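Phosphopantetheine adenylyltransferase (Archaeoglobus fulgidus, PDB 3DO8) probably transfers an adenylyl group reversibly from ATP to 4'-phosphopantetheine, giving dephospho-CoA and pyrophosphate in coenzyme A biosynthesis. Local coordinates at residues Glu14-Lys18 / Ser133-Arg138. Residue numbers count along the deposited sequence, not the author numbering.
Sequences EGHKK and STRIKR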
ATOM      1  N   GLU A  14      10.999   1.814  12.048  1.00 14.72           N
ATOM      2  CA  GLU A  14       9.811   2.571  11.679  1.00 14.66           C
ATOM      3  C   GLU A  14       9.291   2.141  10.303  1.00 13.85           C
ATOM      4  O   GLU A  14       8.082   2.095  10.074  1.00 14.59           O
ATOM      5  CB  GLU A  14      10.085   4.086  11.732  1.00 15.83           C
ATOM      6  CG  GLU A  14       8.907   4.934  11.225  1.00 19.31           C
ATOM      7  CD  GLU A  14       7.574   4.607  11.923  1.00 27.14           C
ATOM      8  OE1 GLU A  14       7.589   4.350  13.163  1.00 35.57           O
ATOM      9  OE2 GLU A  14       6.504   4.623  11.249  1.00 31.01           O
ATOM     10  N   GLY A  15      10.203   1.769   9.414  1.00 13.70           N
ATOM     11  CA  GLY A  15       9.822   1.216   8.122  1.00 13.84           C
ATOM     12  C   GLY A  15       8.976  -0.039   8.262  1.00 13.31           C
ATOM     13  O   GLY A  15       7.903  -0.179   7.642  1.00 13.77           O
ATOM     14  N   HIS A  16       9.457  -0.984   9.077  1.00 12.59           N
ATOM     15  CA  HIS A  16       8.711  -2.211   9.320  1.00 13.43           C
ATOM     16  C   HIS A  16       7.332  -1.877   9.886  1.00 13.14           C
ATOM     17  O   HIS A  16       6.328  -2.512   9.554  1.00 13.69           O
ATOM     18  CB  HIS A  16       9.380  -3.153  10.307  1.00 13.25           C
ATOM     19  CG  HIS A  16      10.730  -3.646   9.898  1.00 14.67           C
ATOM     20  ND1 HIS A  16      10.966  -4.377   8.750  1.00 16.09           N
ATOM     21  CD2 HIS A  16      11.915  -3.561  10.544  1.00 13.92           C
ATOM     22  CE1 HIS A  16      12.253  -4.693   8.703  1.00 14.34           C
ATOM     23  NE2 HIS A  16      12.849  -4.190   9.766  1.00 18.20           N
ATOM     24  N   LYS A  17       7.279  -0.924  10.804  1.00 12.70           N
ATOM     25  CA  LYS A  17       6.014  -0.533  11.391  1.00 13.29           C
ATOM     26  C   LYS A  17       5.032   0.024  10.361  1.00 12.95           C
ATOM     27  O   LYS A  17       3.814  -0.236  10.446  1.00 13.58           O
ATOM     28  CB  LYS A  17       6.236   0.377  12.576  1.00 13.51           C
ATOM     29  CG  LYS A  17       7.070  -0.327  13.654  1.00 14.06           C
ATOM     30  CD  LYS A  17       7.388   0.593  14.827  1.00 15.90           C
ATOM     31  CE  LYS A  17       8.287  -0.074  15.843  1.00 17.87           C
ATOM     32  NZ  LYS A  17       8.657   0.817  17.004  1.00 18.53           N
ATOM     33  N   LYS A  18       5.541   0.725   9.345  1.00 12.91           N
ATOM     34  CA  LYS A  18       4.657   1.186   8.274  1.00 13.91           C
ATOM     35  C   LYS A  18       4.115   0.006   7.484  1.00 13.08           C
ATOM     36  O   LYS A  18       2.925  -0.042   7.155  1.00 13.01           O
ATOM     37  CB  LYS A  18       5.359   2.165   7.358  1.00 14.14           C
ATOM     38  CG  LYS A  18       5.716   3.487   8.021  1.00 16.78           C
ATOM     39  CD  LYS A  18       6.585   4.380   7.143  1.00 19.10           C
ATOM     40  CE  LYS A  18       6.627   5.811   7.704  1.00 22.60           C
ATOM     41  NZ  LYS A  18       7.446   6.658   6.802  1.00 27.88           N
ATOM     42  N   SER A 133       8.873  11.596   8.154  1.00 39.36           N
ATOM     43  CA  SER A 133       7.601  11.280   7.496  1.00 37.48           C
ATOM     44  C   SER A 133       6.448  11.753   8.369  1.00 36.63           C
ATOM     45  O   SER A 133       6.589  11.869   9.601  1.00 35.35           O
ATOM     46  CB  SER A 133       7.462   9.791   7.157  1.00 38.16           C
ATOM     47  OG  SER A 133       7.664   8.977   8.295  1.00 39.15           O
ATOM     48  N   THR A 134       5.333  12.077   7.717  1.00 35.08           N
ATOM     49  CA  THR A 134       4.120  12.505   8.401  1.00 34.89           C
ATOM     50  C   THR A 134       3.713  11.397   9.375  1.00 34.89           C
ATOM     51  O   THR A 134       3.975  10.204   9.130  1.00 33.50           O
ATOM     52  CB  THR A 134       2.946  12.736   7.417  1.00 34.27           C
ATOM     53  OG1 THR A 134       2.829  11.594   6.569  1.00 31.71           O
ATOM     54  CG2 THR A 134       3.153  13.972   6.556  1.00 32.67           C
ATOM     55  N   ARG A 135       3.061  11.800  10.463  1.00 35.42           N
ATOM     56  CA  ARG A 135       2.626  10.861  11.478  1.00 35.80           C
ATOM     57  C   ARG A 135       1.539   9.977  10.881  1.00 35.19           C
ATOM     58  O   ARG A 135       0.721  10.441  10.065  1.00 33.59           O
ATOM     59  CB  ARG A 135       2.094  11.589  12.712  1.00 36.40           C
ATOM     60  CG  ARG A 135       1.690  10.640  13.840  1.00 37.17           C
ATOM     61  CD  ARG A 135       1.566  11.361  15.195  1.00 40.02           C
ATOM     62  NE  ARG A 135       1.657  10.423  16.325  1.00 42.01           N
ATOM     63  CZ  ARG A 135       2.782  10.050  16.947  1.00 44.41           C
ATOM     64  NH1 ARG A 135       3.973  10.534  16.587  1.00 45.28           N
ATOM     65  NH2 ARG A 135       2.713   9.181  17.956  1.00 45.26           N
ATOM     66  N   ILE A 136       1.578   8.694  11.245  1.00 34.68           N
ATOM     67  CA  ILE A 136       0.513   7.762  10.914  1.00 35.32           C
ATOM     68  C   ILE A 136      -0.082   7.236  12.218  1.00 35.33           C
ATOM     69  O   ILE A 136       0.641   6.722  13.082  1.00 34.30           O
ATOM     70  CB  ILE A 136       1.009   6.556  10.106  1.00 34.95           C
ATOM     71  CG1 ILE A 136       1.550   6.988   8.735  1.00 35.36           C
ATOM     72  CG2 ILE A 136      -0.123   5.560   9.932  1.00 33.98           C
ATOM     73  CD1 ILE A 136       2.599   6.042   8.171  1.00 35.48           C
ATOM     74  N   LYS A 137      -1.396   7.369  12.357  1.00 36.12           N
ATOM     75  CA  LYS A 137      -2.092   6.816  13.504  1.00 37.00           C
ATOM     76  C   LYS A 137      -2.241   5.299  13.325  1.00 37.12           C
ATOM     77  O   LYS A 137      -3.032   4.836  12.492  1.00 35.06           O
ATOM     78  CB  LYS A 137      -3.447   7.500  13.666  1.00 37.28           C
ATOM     79  CG  LYS A 137      -3.318   9.006  13.936  1.00 40.05           C
ATOM     80  CD  LYS A 137      -3.203   9.331  15.421  1.00 42.12           C
ATOM     81  CE  LYS A 137      -4.559   9.247  16.115  1.00 43.64           C
ATOM     82  NZ  LYS A 137      -4.594  10.017  17.396  1.00 44.11           N
ATOM     83  N   ARG A 138      -1.451   4.540  14.092  1.00 37.98           N
ATOM     84  CA  ARG A 138      -1.495   3.069  14.050  1.00 39.66           C
ATOM     85  C   ARG A 138      -2.774   2.538  14.648  1.00 40.40           C
ATOM     86  O   ARG A 138      -3.265   3.050  15.651  1.00 40.43           O
ATOM     87  CB  ARG A 138      -0.343   2.440  14.841  1.00 39.88           C
ATOM     88  CG  ARG A 138       1.030   2.890  14.438  1.00 42.38           C
ATOM     89  CD  ARG A 138       1.159   3.002  12.951  1.00 46.21           C
ATOM     90  NE  ARG A 138       2.561   3.091  12.551  1.00 48.49           N
ATOM     91  CZ  ARG A 138       2.985   3.256  11.300  1.00 49.41           C
ATOM     92  NH1 ARG A 138       2.127   3.375  10.285  1.00 50.16           N
ATOM     93  NH2 ARG A 138       4.279   3.314  11.069  1.00 49.38           N
TER
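A polar, side-chain-mediated contact joins the first turn of helix 14-27 to the extended segment 133-138, in the loop that follows strand 116-121. The backbones stay apart, with CA atoms 9.9 Å apart for Glu14 and Ser133 and 8.2 Å for Lys18 and Ile136, so long side chains bridge the gap, crossing over this register. At the start of 133-138, Lys18 NZ donates a hydrogen bond to Ser133 OG at 2.8 Å. At its end, Arg138 NH2 forms a salt bridge with Glu14 OE2 at 2.6 Å; the carboxylate oxygen lies near the guanidinium plane, while Lys17 C lies over one face, 3.4 Å from Arg138 NH2. Between them, Lys18 CG meets Ile136 CD1 at 4.0 Å. Thr134 OG1 also hydrogen-bonds Phe87 O of the second subunit, placing the loop at the dimer interface. His13-Glu14-Gly15-His16 form the HxGH signature of this nucleotidyltransferase superfamily, and the CA-to-CB bond of His16 is directed away from 133-138. A salt bridge from the signature's variable position, a hydrogen bond and an apolar contact thus link loop and helix.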